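Side-chain contacts in sulfurtransferase (Azotobacter vinelandii, PDB 1E0C), which acts as a rhodanese, a sulfurtransferase that probably carries sulfur as a cysteine persulfide from thiosulfate to an acceptor such as cyanide: residues A[84-89]-A[100-105]; A[14-19]-A[25-30]; A[115-120]-A[125-130]; A[52-57]-A[63-68]. One frame throughout, in Å; residues are numbered along the deposited sequence.

Contact 1 of 4, residues A[84-89]-A[100-105]; sequences YVVYDD and WLLDVI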
# COMPACT_ATOMS: atom_id res chain seq x y z
N TYR A 84 -5.72 -8.44 -9.75
CA TYR A 84 -4.40 -7.86 -9.61
C TYR A 84 -3.58 -8.66 -8.59
O TYR A 84 -4.12 -9.09 -7.57
CB TYR A 84 -4.46 -6.41 -9.13
CG TYR A 84 -4.98 -5.45 -10.18
CD1 TYR A 84 -6.33 -5.37 -10.44
CD2 TYR A 84 -4.10 -4.64 -10.90
CE1 TYR A 84 -6.84 -4.49 -11.39
CE2 TYR A 84 -4.59 -3.76 -11.85
CZ TYR A 84 -5.94 -3.71 -12.11
OH TYR A 84 -6.43 -2.83 -13.05
N VAL A 85 -2.33 -8.88 -8.94
CA VAL A 85 -1.34 -9.36 -7.98
C VAL A 85 -0.24 -8.31 -7.94
O VAL A 85 0.19 -7.84 -9.00
CB VAL A 85 -0.75 -10.73 -8.32
CG1 VAL A 85 0.36 -11.09 -7.33
CG2 VAL A 85 -1.86 -11.78 -8.26
N VAL A 86 0.07 -7.82 -6.75
CA VAL A 86 0.93 -6.65 -6.63
C VAL A 86 2.19 -6.96 -5.85
O VAL A 86 2.12 -7.60 -4.79
CB VAL A 86 0.15 -5.52 -5.91
CG1 VAL A 86 0.92 -4.21 -5.98
CG2 VAL A 86 -1.25 -5.38 -6.49
N TYR A 87 3.32 -6.44 -6.29
CA TYR A 87 4.56 -6.61 -5.54
C TYR A 87 5.53 -5.46 -5.71
O TYR A 87 5.47 -4.69 -6.67
CB TYR A 87 5.24 -7.92 -5.93
CG TYR A 87 5.91 -7.95 -7.28
CD1 TYR A 87 5.22 -8.38 -8.40
CD2 TYR A 87 7.26 -7.63 -7.42
CE1 TYR A 87 5.83 -8.44 -9.65
CE2 TYR A 87 7.89 -7.70 -8.66
CZ TYR A 87 7.16 -8.11 -9.76
OH TYR A 87 7.78 -8.21 -10.98
N ASP A 88 6.48 -5.40 -4.78
CA ASP A 88 7.60 -4.47 -4.90
C ASP A 88 8.85 -5.20 -4.44
O ASP A 88 8.79 -6.43 -4.30
CB ASP A 88 7.33 -3.17 -4.16
CG ASP A 88 7.13 -3.36 -2.67
OD1 ASP A 88 7.87 -4.15 -2.07
OD2 ASP A 88 6.25 -2.66 -2.13
N ASP A 89 9.95 -4.50 -4.27
CA ASP A 89 11.18 -5.14 -3.81
C ASP A 89 11.66 -4.54 -2.50
O ASP A 89 12.86 -4.56 -2.21
CB ASP A 89 12.28 -5.09 -4.86
CG ASP A 89 12.69 -3.67 -5.22
OD1 ASP A 89 12.00 -2.73 -4.77
OD2 ASP A 89 13.69 -3.50 -5.94
N TRP A 100 -4.10 0.24 -2.04
CA TRP A 100 -5.01 1.32 -1.61
C TRP A 100 -5.57 2.03 -2.84
O TRP A 100 -6.77 2.30 -2.91
CB TRP A 100 -4.27 2.27 -0.67
CG TRP A 100 -4.87 3.63 -0.56
CD1 TRP A 100 -5.98 4.00 0.14
CD2 TRP A 100 -4.37 4.82 -1.19
NE1 TRP A 100 -6.20 5.35 -0.01
CE2 TRP A 100 -5.22 5.88 -0.82
CE3 TRP A 100 -3.28 5.09 -2.03
CZ2 TRP A 100 -5.04 7.18 -1.28
CZ3 TRP A 100 -3.08 6.38 -2.47
CH2 TRP A 100 -3.96 7.41 -2.09
N LEU A 101 -4.76 2.19 -3.89
CA LEU A 101 -5.29 2.78 -5.13
C LEU A 101 -6.32 1.88 -5.78
O LEU A 101 -7.31 2.33 -6.36
CB LEU A 101 -4.17 3.12 -6.11
CG LEU A 101 -3.34 4.37 -5.82
CD1 LEU A 101 -2.25 4.54 -6.87
CD2 LEU A 101 -4.23 5.62 -5.78
N LEU A 102 -6.12 0.56 -5.71
CA LEU A 102 -7.13 -0.36 -6.22
C LEU A 102 -8.45 -0.20 -5.47
O LEU A 102 -9.53 -0.23 -6.06
CB LEU A 102 -6.64 -1.80 -6.12
CG LEU A 102 -5.50 -2.20 -7.08
CD1 LEU A 102 -5.12 -3.65 -6.81
CD2 LEU A 102 -5.96 -2.04 -8.53
N ASP A 103 -8.37 0.05 -4.15
CA ASP A 103 -9.62 0.33 -3.42
C ASP A 103 -10.21 1.67 -3.89
O ASP A 103 -11.42 1.79 -4.04
CB ASP A 103 -9.34 0.42 -1.92
CG ASP A 103 -9.10 -0.97 -1.34
OD1 ASP A 103 -9.59 -1.95 -1.94
OD2 ASP A 103 -8.43 -1.04 -0.29
N VAL A 104 -9.34 2.64 -4.16
CA VAL A 104 -9.80 3.94 -4.64
C VAL A 104 -10.54 3.81 -5.97
O VAL A 104 -11.57 4.47 -6.15
CB VAL A 104 -8.65 4.94 -4.76
CG1 VAL A 104 -9.09 6.22 -5.48
CG2 VAL A 104 -8.12 5.33 -3.38
N ILE A 105 -10.09 2.93 -6.87
CA ILE A 105 -10.81 2.77 -8.13
C ILE A 105 -11.90 1.73 -8.08
O ILE A 105 -12.57 1.46 -9.09
CB ILE A 105 -9.86 2.51 -9.31
CG1 ILE A 105 -9.29 1.09 -9.28
CG2 ILE A 105 -8.73 3.53 -9.29
CD1 ILE A 105 -8.59 0.71 -10.58
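Tyr-84 and Leu-102 carry this contact, a strand tyrosine whose ring face is met by one leucine of the helix that follows it in a beta-alpha-beta unit. Taken in order along 100-105, the helix passes Trp-100, which faces other parts of the protein, before it comes to Leu-102, the residue aimed at the strand. The CG of this leucine lies anti to its own carbonyl carbon (chi1 -70°); the extended chain beyond carries CD1 outward, with CD2 branching beside it, and each methyl has a separate task. CD2 stands over the middle of the Tyr-84 ring, 3.7 Å from the centroid and only 3° off the normal. This is a CH-pi contact on the face, and the near-equal distances from CD2 to the ring carbons confirm the centring. CD1 takes the root of the same side chain, 3.7 Å from Tyr-84 CB, and is also the atom that faces Val-86, with CG2 of that valine at 4.3 Å. Ile-105, at the end of the segment, comes near without touching, its CD1 4.8 Å from Tyr-84 OH. That hydroxyl is hydrogen-bonded to His-78 ND1, which probably helps to fix the far end of the ring. All three principal partners are buried. Strand 83-87 lies between strands 25-29 and 110-113 in the parallel sheet, so Tyr-84 also touches Ile-26 and Val-28 on one neighbour and Tyr-110 on the other, while helix 93-104 packs across this face, Leu-102 itself reaching Tyr-110.

Contact 2 of 4, residues A[14-19]-A[25-30]; sequences ADLQAR and LILVDL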
# COMPACT_ATOMS: atom_id res chain seq x y z
N ALA A 14 4.88 -19.36 -4.46
CA ALA A 14 4.41 -20.59 -5.07
C ALA A 14 3.02 -20.45 -5.66
O ALA A 14 2.74 -21.02 -6.72
CB ALA A 14 4.42 -21.74 -4.06
N ASP A 15 2.13 -19.75 -4.96
CA ASP A 15 0.76 -19.58 -5.44
C ASP A 15 0.75 -18.78 -6.75
O ASP A 15 -0.03 -19.06 -7.65
CB ASP A 15 -0.09 -18.82 -4.42
CG ASP A 15 -0.15 -19.50 -3.07
OD1 ASP A 15 -0.28 -20.74 -3.05
OD2 ASP A 15 -0.07 -18.79 -2.05
N LEU A 16 1.57 -17.73 -6.78
CA LEU A 16 1.66 -16.89 -7.98
C LEU A 16 2.30 -17.65 -9.13
O LEU A 16 1.77 -17.62 -10.24
CB LEU A 16 2.41 -15.60 -7.70
CG LEU A 16 2.65 -14.70 -8.93
CD1 LEU A 16 1.34 -14.30 -9.57
CD2 LEU A 16 3.46 -13.48 -8.51
N GLN A 17 3.39 -18.36 -8.87
CA GLN A 17 4.06 -19.09 -9.96
C GLN A 17 3.15 -20.06 -10.67
O GLN A 17 3.18 -20.17 -11.90
CB GLN A 17 5.35 -19.77 -9.50
CG GLN A 17 6.13 -20.37 -10.67
CD GLN A 17 7.53 -20.79 -10.33
OE1 GLN A 17 8.20 -20.20 -9.48
NE2 GLN A 17 8.03 -21.83 -11.02
N ALA A 18 2.27 -20.75 -9.95
CA ALA A 18 1.35 -21.71 -10.51
C ALA A 18 0.28 -21.05 -11.38
O ALA A 18 -0.45 -21.72 -12.10
CB ALA A 18 0.64 -22.45 -9.37
N ARG A 19 0.11 -19.74 -11.22
CA ARG A 19 -0.98 -19.02 -11.86
C ARG A 19 -0.50 -17.89 -12.77
O ARG A 19 -1.33 -17.08 -13.20
CB ARG A 19 -1.90 -18.43 -10.77
CG ARG A 19 -2.66 -19.48 -9.97
CD ARG A 19 -3.38 -18.87 -8.78
NE ARG A 19 -4.13 -19.86 -8.02
CZ ARG A 19 -3.59 -20.72 -7.16
NH1 ARG A 19 -2.28 -20.72 -6.92
NH2 ARG A 19 -4.35 -21.62 -6.54
N LEU A 25 -5.14 -12.37 -14.85
CA LEU A 25 -4.10 -11.80 -14.00
C LEU A 25 -3.54 -10.50 -14.55
O LEU A 25 -3.05 -10.42 -15.68
CB LEU A 25 -2.96 -12.81 -13.83
CG LEU A 25 -1.71 -12.31 -13.10
CD1 LEU A 25 -2.07 -11.92 -11.66
CD2 LEU A 25 -0.64 -13.39 -13.10
N ILE A 26 -3.55 -9.49 -13.69
CA ILE A 26 -2.81 -8.26 -13.94
C ILE A 26 -1.73 -8.17 -12.85
O ILE A 26 -2.05 -7.91 -11.70
CB ILE A 26 -3.67 -6.99 -13.94
CG1 ILE A 26 -4.77 -7.08 -15.01
CG2 ILE A 26 -2.77 -5.78 -14.20
CD1 ILE A 26 -5.56 -5.80 -15.20
N LEU A 27 -0.52 -8.53 -13.22
CA LEU A 27 0.61 -8.58 -12.30
C LEU A 27 1.36 -7.26 -12.34
O LEU A 27 1.85 -6.83 -13.39
CB LEU A 27 1.52 -9.74 -12.69
CG LEU A 27 2.82 -9.94 -11.91
CD1 LEU A 27 2.51 -10.18 -10.42
CD2 LEU A 27 3.57 -11.15 -12.47
N VAL A 28 1.41 -6.59 -11.20
CA VAL A 28 1.97 -5.24 -11.12
C VAL A 28 3.24 -5.22 -10.29
O VAL A 28 3.27 -5.62 -9.13
CB VAL A 28 0.94 -4.28 -10.48
CG1 VAL A 28 1.49 -2.87 -10.41
CG2 VAL A 28 -0.37 -4.35 -11.26
N ASP A 29 4.29 -4.71 -10.92
CA ASP A 29 5.61 -4.58 -10.32
C ASP A 29 5.87 -3.12 -9.96
O ASP A 29 5.83 -2.26 -10.84
CB ASP A 29 6.63 -5.08 -11.34
CG ASP A 29 8.08 -4.88 -11.04
OD1 ASP A 29 8.49 -3.76 -10.67
OD2 ASP A 29 8.88 -5.83 -11.25
N LEU A 30 6.09 -2.84 -8.68
CA LEU A 30 6.42 -1.46 -8.29
C LEU A 30 7.81 -1.43 -7.66
O LEU A 30 8.01 -0.95 -6.54
CB LEU A 30 5.36 -0.90 -7.34
CG LEU A 30 3.93 -0.85 -7.89
CD1 LEU A 30 3.04 -1.85 -7.19
CD2 LEU A 30 3.36 0.57 -7.78
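Leu-16 of helix 13-17 packs on Leu-25 and Leu-27, two residues of strand 25-29 in the parallel sheet of the first rhodanese-like domain; helix and strand follow each other along the chain. The closer methyl pair is that of Leu-16 and Leu-27, both buried, whose CD2 and CD1 respectively meet at 3.9 Å. Leu-16 reaches the strand because its CG lies anti to the backbone N (chi1 175°), carrying its branched end in toward the sheet although the CB itself is not aimed there. The other branch, CD1, turns to Leu-25 and stops 4.1 Å from its CD2, the two side chains standing roughly at right angles. One leucine thus straddles two strand residues, a methyl for each, and Trp-120 of helix 116-122 also touches it.

The Leu-25 end is the looser and more solvent-facing one: its methyl pair with Leu-16 is the wider of the two, and both Leu-25 and Arg-19 are partly exposed. Leu-25 CD2 also makes a plain methyl-to-carbonyl contact with Arg-19 O, at 3.8 Å. The Arg-19 side chain itself runs away from the strand: NE bonds to Asp-3 O, and NH1 turns back to the helix. There NH1 donates to Asp-15 O at 2.9 Å with an N-H...O angle of 154°, the oxygen lying only 4° out of the guanidinium plane.

Contact 3 of 4, residues A[115-120]-A[125-130]; sequences GGLTAW and RPLSRE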
# COMPACT_ATOMS: atom_id res chain seq x y z
N GLY A 115 6.24 -10.71 0.61
CA GLY A 115 7.68 -10.54 0.46
C GLY A 115 8.07 -10.08 -0.95
O GLY A 115 9.25 -9.86 -1.23
N GLY A 116 7.09 -9.93 -1.82
CA GLY A 116 7.31 -9.41 -3.16
C GLY A 116 8.48 -10.07 -3.87
O GLY A 116 8.70 -11.28 -3.82
N LEU A 117 9.25 -9.25 -4.59
CA LEU A 117 10.39 -9.78 -5.35
C LEU A 117 11.46 -10.36 -4.44
O LEU A 117 12.23 -11.23 -4.85
CB LEU A 117 10.97 -8.66 -6.22
CG LEU A 117 12.04 -9.12 -7.23
CD1 LEU A 117 11.40 -9.88 -8.38
CD2 LEU A 117 12.80 -7.90 -7.77
N THR A 118 11.62 -9.80 -3.24
CA THR A 118 12.61 -10.33 -2.31
C THR A 118 12.36 -11.82 -2.07
O THR A 118 13.27 -12.63 -2.22
CB THR A 118 12.53 -9.59 -0.96
OG1 THR A 118 12.44 -8.18 -1.24
CG2 THR A 118 13.78 -9.84 -0.12
N ALA A 119 11.12 -12.18 -1.78
CA ALA A 119 10.77 -13.58 -1.53
C ALA A 119 10.85 -14.40 -2.81
O ALA A 119 11.32 -15.54 -2.81
CB ALA A 119 9.37 -13.65 -0.92
N TRP A 120 10.41 -13.82 -3.93
CA TRP A 120 10.52 -14.47 -5.23
C TRP A 120 11.97 -14.82 -5.54
O TRP A 120 12.27 -15.97 -5.88
CB TRP A 120 9.98 -13.53 -6.33
CG TRP A 120 9.82 -14.19 -7.67
CD1 TRP A 120 10.72 -14.20 -8.69
CD2 TRP A 120 8.66 -14.89 -8.14
NE1 TRP A 120 10.20 -14.89 -9.77
CE2 TRP A 120 8.93 -15.29 -9.47
CE3 TRP A 120 7.41 -15.21 -7.58
CZ2 TRP A 120 8.01 -16.03 -10.21
CZ3 TRP A 120 6.50 -15.91 -8.33
CH2 TRP A 120 6.81 -16.33 -9.64
N ARG A 125 13.00 -18.03 -8.18
CA ARG A 125 11.92 -18.26 -9.14
C ARG A 125 12.21 -17.55 -10.45
O ARG A 125 13.16 -16.77 -10.54
CB ARG A 125 10.57 -17.93 -8.51
CG ARG A 125 10.26 -18.89 -7.35
CD ARG A 125 9.04 -18.46 -6.57
NE ARG A 125 8.74 -19.38 -5.48
CZ ARG A 125 8.07 -20.52 -5.59
NH1 ARG A 125 7.58 -20.91 -6.75
NH2 ARG A 125 7.89 -21.29 -4.51
N PRO A 126 11.52 -17.94 -11.51
CA PRO A 126 11.84 -17.47 -12.85
C PRO A 126 11.74 -15.95 -12.96
O PRO A 126 10.87 -15.33 -12.34
CB PRO A 126 10.84 -18.16 -13.75
CG PRO A 126 10.27 -19.28 -12.97
CD PRO A 126 10.38 -18.89 -11.52
N LEU A 127 12.63 -15.38 -13.77
CA LEU A 127 12.58 -13.95 -14.06
C LEU A 127 12.41 -13.73 -15.56
O LEU A 127 12.78 -14.58 -16.37
CB LEU A 127 13.84 -13.25 -13.58
CG LEU A 127 14.03 -13.17 -12.06
CD1 LEU A 127 15.36 -12.50 -11.72
CD2 LEU A 127 12.88 -12.40 -11.42
N SER A 128 11.88 -12.57 -15.91
CA SER A 128 11.73 -12.19 -17.32
C SER A 128 12.25 -10.78 -17.53
O SER A 128 12.15 -9.92 -16.65
CB SER A 128 10.27 -12.30 -17.74
OG SER A 128 10.07 -11.85 -19.07
N ARG A 129 12.84 -10.54 -18.71
CA ARG A 129 13.26 -9.18 -19.05
C ARG A 129 12.38 -8.65 -20.19
O ARG A 129 12.60 -7.57 -20.72
CB ARG A 129 14.74 -9.16 -19.42
CG ARG A 129 15.64 -9.63 -18.28
CD ARG A 129 17.11 -9.45 -18.62
NE ARG A 129 17.43 -8.03 -18.79
CZ ARG A 129 18.61 -7.55 -19.12
NH1 ARG A 129 19.64 -8.36 -19.31
NH2 ARG A 129 18.77 -6.23 -19.25
N GLU A 130 11.34 -9.40 -20.50
CA GLU A 130 10.41 -9.08 -21.57
C GLU A 130 9.34 -8.10 -21.11
O GLU A 130 8.86 -8.16 -19.97
CB GLU A 130 9.76 -10.37 -22.06
CG GLU A 130 8.82 -10.26 -23.23
CD GLU A 130 8.70 -11.58 -23.99
OE1 GLU A 130 9.37 -12.56 -23.59
OE2 GLU A 130 7.97 -11.63 -25.00
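The indole of Trp-120 lies against Arg-125 with one face and against Pro-126 with its N-H edge, the two side chains of Trp-120 and Arg-125 running at about a right angle. Over the face sits Arg-125 CB, 3.4 Å from the centroid of the five-membered ring, a close CH-pi contact. Farther along the extended arginine chain, CD passes CE3 of Trp-120 at 3.8 Å. The guanidinium then leaves the ring, its plane inclined 48° to the indole; at this range any cation-pi attraction is weak at most. Its polar end is engaged elsewhere, NE in a salt bridge with Glu-123, NH1 hydrogen-bonded to Gln-17 OE1. At the edge, NE1 donates to Pro-126 O at 2.7 Å with an N-H...O angle of 158°. The oxygen is nearly coplanar with the indole, but the nitrogen comes from above the carbonyl plane, 37° out of it. Pro-126 also sets its CD 3.9 Å from CZ2 of Trp-120, and Leu-127 CD2 approaches CD1 of the tryptophan obliquely, at 3.9 Å. A phenylalanine in place of Trp-120 would probably leave Pro-126 O without its indole donor and open a gap beneath Arg-125 CB. Arg-125 N also bonds to Trp-120 O at 3.2 Å, so backbone and side chain of the tryptophan both hold the returning chain. Just beyond, Ser-128 OG accepts from Glu-130 N at 3.1 Å, an ST turn. Held by these two bonds to Trp-120, the chain folds back after helix 116-122 of the first rhodanese-like domain before running on to helix 151-157.

Contact 4 of 4, residues A[52-57]-A[63-68]; sequences TQLGQP and QPPREQ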
# COMPACT_ATOMS: atom_id res chain seq x y z
N THR A 52 2.30 6.52 -8.56
CA THR A 52 1.19 6.25 -7.66
C THR A 52 0.89 7.48 -6.80
O THR A 52 -0.00 7.43 -5.95
CB THR A 52 1.46 5.06 -6.71
OG1 THR A 52 2.50 5.37 -5.77
CG2 THR A 52 1.92 3.84 -7.52
N GLN A 53 1.69 8.53 -6.98
CA GLN A 53 1.54 9.70 -6.12
C GLN A 53 1.21 10.97 -6.90
O GLN A 53 1.67 11.19 -8.03
CB GLN A 53 2.82 9.88 -5.28
CG GLN A 53 2.96 8.83 -4.19
CD GLN A 53 4.08 9.04 -3.21
OE1 GLN A 53 5.13 9.59 -3.53
NE2 GLN A 53 3.91 8.55 -1.97
N LEU A 54 0.40 11.83 -6.28
CA LEU A 54 0.15 13.16 -6.87
C LEU A 54 1.47 13.88 -7.12
O LEU A 54 1.68 14.50 -8.17
CB LEU A 54 -0.74 13.97 -5.93
CG LEU A 54 -1.01 15.43 -6.34
CD1 LEU A 54 -1.74 15.46 -7.68
CD2 LEU A 54 -1.83 16.14 -5.28
N GLY A 55 2.35 13.89 -6.13
CA GLY A 55 3.68 14.43 -6.25
C GLY A 55 3.75 15.95 -6.30
O GLY A 55 4.76 16.49 -6.77
N GLN A 56 2.72 16.63 -5.82
CA GLN A 56 2.71 18.10 -5.85
C GLN A 56 2.30 18.63 -4.48
O GLN A 56 1.59 17.94 -3.74
CB GLN A 56 1.69 18.56 -6.90
CG GLN A 56 2.09 19.78 -7.70
CD GLN A 56 3.37 19.62 -8.49
OE1 GLN A 56 3.52 18.69 -9.28
NE2 GLN A 56 4.32 20.53 -8.28
N PRO A 57 2.72 19.84 -4.13
CA PRO A 57 2.37 20.44 -2.84
C PRO A 57 0.88 20.59 -2.71
O PRO A 57 0.22 20.90 -3.70
CB PRO A 57 3.11 21.77 -2.83
CG PRO A 57 3.37 22.08 -4.26
CD PRO A 57 3.57 20.74 -4.94
N GLN A 63 -3.60 10.71 -3.85
CA GLN A 63 -3.68 9.92 -5.09
C GLN A 63 -3.41 10.81 -6.30
O GLN A 63 -3.64 12.03 -6.26
CB GLN A 63 -5.09 9.33 -5.23
CG GLN A 63 -6.18 10.36 -5.44
CD GLN A 63 -7.56 9.82 -5.11
OE1 GLN A 63 -8.48 9.85 -5.93
NE2 GLN A 63 -7.68 9.30 -3.90
N PRO A 64 -2.94 10.22 -7.39
CA PRO A 64 -2.73 10.96 -8.62
C PRO A 64 -4.07 11.49 -9.13
O PRO A 64 -5.15 10.98 -8.80
CB PRO A 64 -2.16 9.94 -9.60
CG PRO A 64 -1.73 8.78 -8.78
CD PRO A 64 -2.62 8.78 -7.55
N PRO A 65 -4.01 12.48 -10.01
CA PRO A 65 -5.21 13.04 -10.63
C PRO A 65 -5.93 11.98 -11.45
O PRO A 65 -5.30 11.02 -11.89
CB PRO A 65 -4.66 14.14 -11.54
CG PRO A 65 -3.29 14.43 -11.04
CD PRO A 65 -2.77 13.13 -10.50
N ARG A 66 -7.19 12.22 -11.77
CA ARG A 66 -7.97 11.30 -12.58
C ARG A 66 -7.26 10.91 -13.87
O ARG A 66 -7.16 9.73 -14.20
CB ARG A 66 -9.32 11.95 -12.93
CG ARG A 66 -10.14 11.15 -13.92
CD ARG A 66 -11.51 11.74 -14.15
NE ARG A 66 -12.35 11.72 -12.95
CZ ARG A 66 -13.03 10.65 -12.54
NH1 ARG A 66 -12.92 9.51 -13.21
NH2 ARG A 66 -13.80 10.71 -11.46
N GLU A 67 -6.82 11.90 -14.65
CA GLU A 67 -6.19 11.63 -15.95
C GLU A 67 -5.06 10.62 -15.85
O GLU A 67 -4.96 9.68 -16.65
CB GLU A 67 -5.67 12.96 -16.51
CG GLU A 67 -4.79 12.90 -17.74
CD GLU A 67 -4.53 14.29 -18.30
OE1 GLU A 67 -3.73 15.05 -17.72
OE2 GLU A 67 -5.18 14.63 -19.31
N GLN A 68 -4.17 10.81 -14.89
CA GLN A 68 -3.05 9.91 -14.68
C GLN A 68 -3.49 8.50 -14.30
O GLN A 68 -2.93 7.51 -14.80
CB GLN A 68 -2.11 10.50 -13.61
CG GLN A 68 -1.13 11.52 -14.17
CD GLN A 68 -1.81 12.81 -14.60
OE1 GLN A 68 -2.82 13.22 -14.02
NE2 GLN A 68 -1.28 13.44 -15.64
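Leu-54 and Pro-64 bring the two backbones within 4.0 Å between their CA atoms, two arms of the long connection between strand 45-46 and helix 66-76 in the first rhodanese-like domain. A backbone hydrogen bond between Leu-54 and Leu-62 ties the arms together just before this point. From Gln-63 to Pro-65 the second arm is extended, with phi near -63° and psi near 160° as in polyproline II, and Pro-65 is the N-cap of the helix. Pro-64 has no N-H to offer, and its nitrogen faces Leu-54 N at 3.9 Å without a bond. Between 52-57 and 63-68 themselves the meeting is by packing alone. The Pro-64 ring bears on the Thr-52 to Gln-53 peptide: CG stands by the carbonyl carbon, 3.5 Å from Thr-52 C, while CD lies 3.4 Å from Thr-52 O. That oxygen also accepts from Arg-97 NH2 of helix 93-104, so the proline rests on a peptide also held by Arg-97. An alanine here would lack CG and CD, would probably leave the Thr-52 peptide without its apolar cover, and is likely to free the backbone before the helix to turn. Leu-54 reaches from the first arm to the second. Its CB approaches Gln-63 O at 3.5 Å. With CG placed anti to the nitrogen of its own backbone (chi1 175°), the branched end is brought to Pro-65, on the more solvent-facing side of the contact. The two side chains cross at about a right angle, and a single methyl does the touching: Leu-54 CD1 lies 3.8 Å from both CD and CG of Pro-65.

In the fold
Contacts 1 and 2 share the parallel sheet: strands 83-87 and 25-29 are neighbours, and the centres of the two contacts lie about 12 Å apart. Contact 3 adjoins contact 2, about 9 Å between centres, where Gln-17 CB packs 3.7 Å from Trp-120 CH2; it joins contact 1 through Asp-88 O and Leu-117 N. Contact 4 flanks helix 93-104, with Leu-101 CD1 of contact 1 touching Thr-52 CB at 3.8 Å, while contacts 3 and 4 stay about 15 Å apart at their nearest atoms. Trp-100 packs edge-to-face with His-233, and Gln-53 makes a weak hydrogen bond to Thr-232; both partners follow closely on Cys-230, the persulfide-bearing residue, so these links probably lie near the active site.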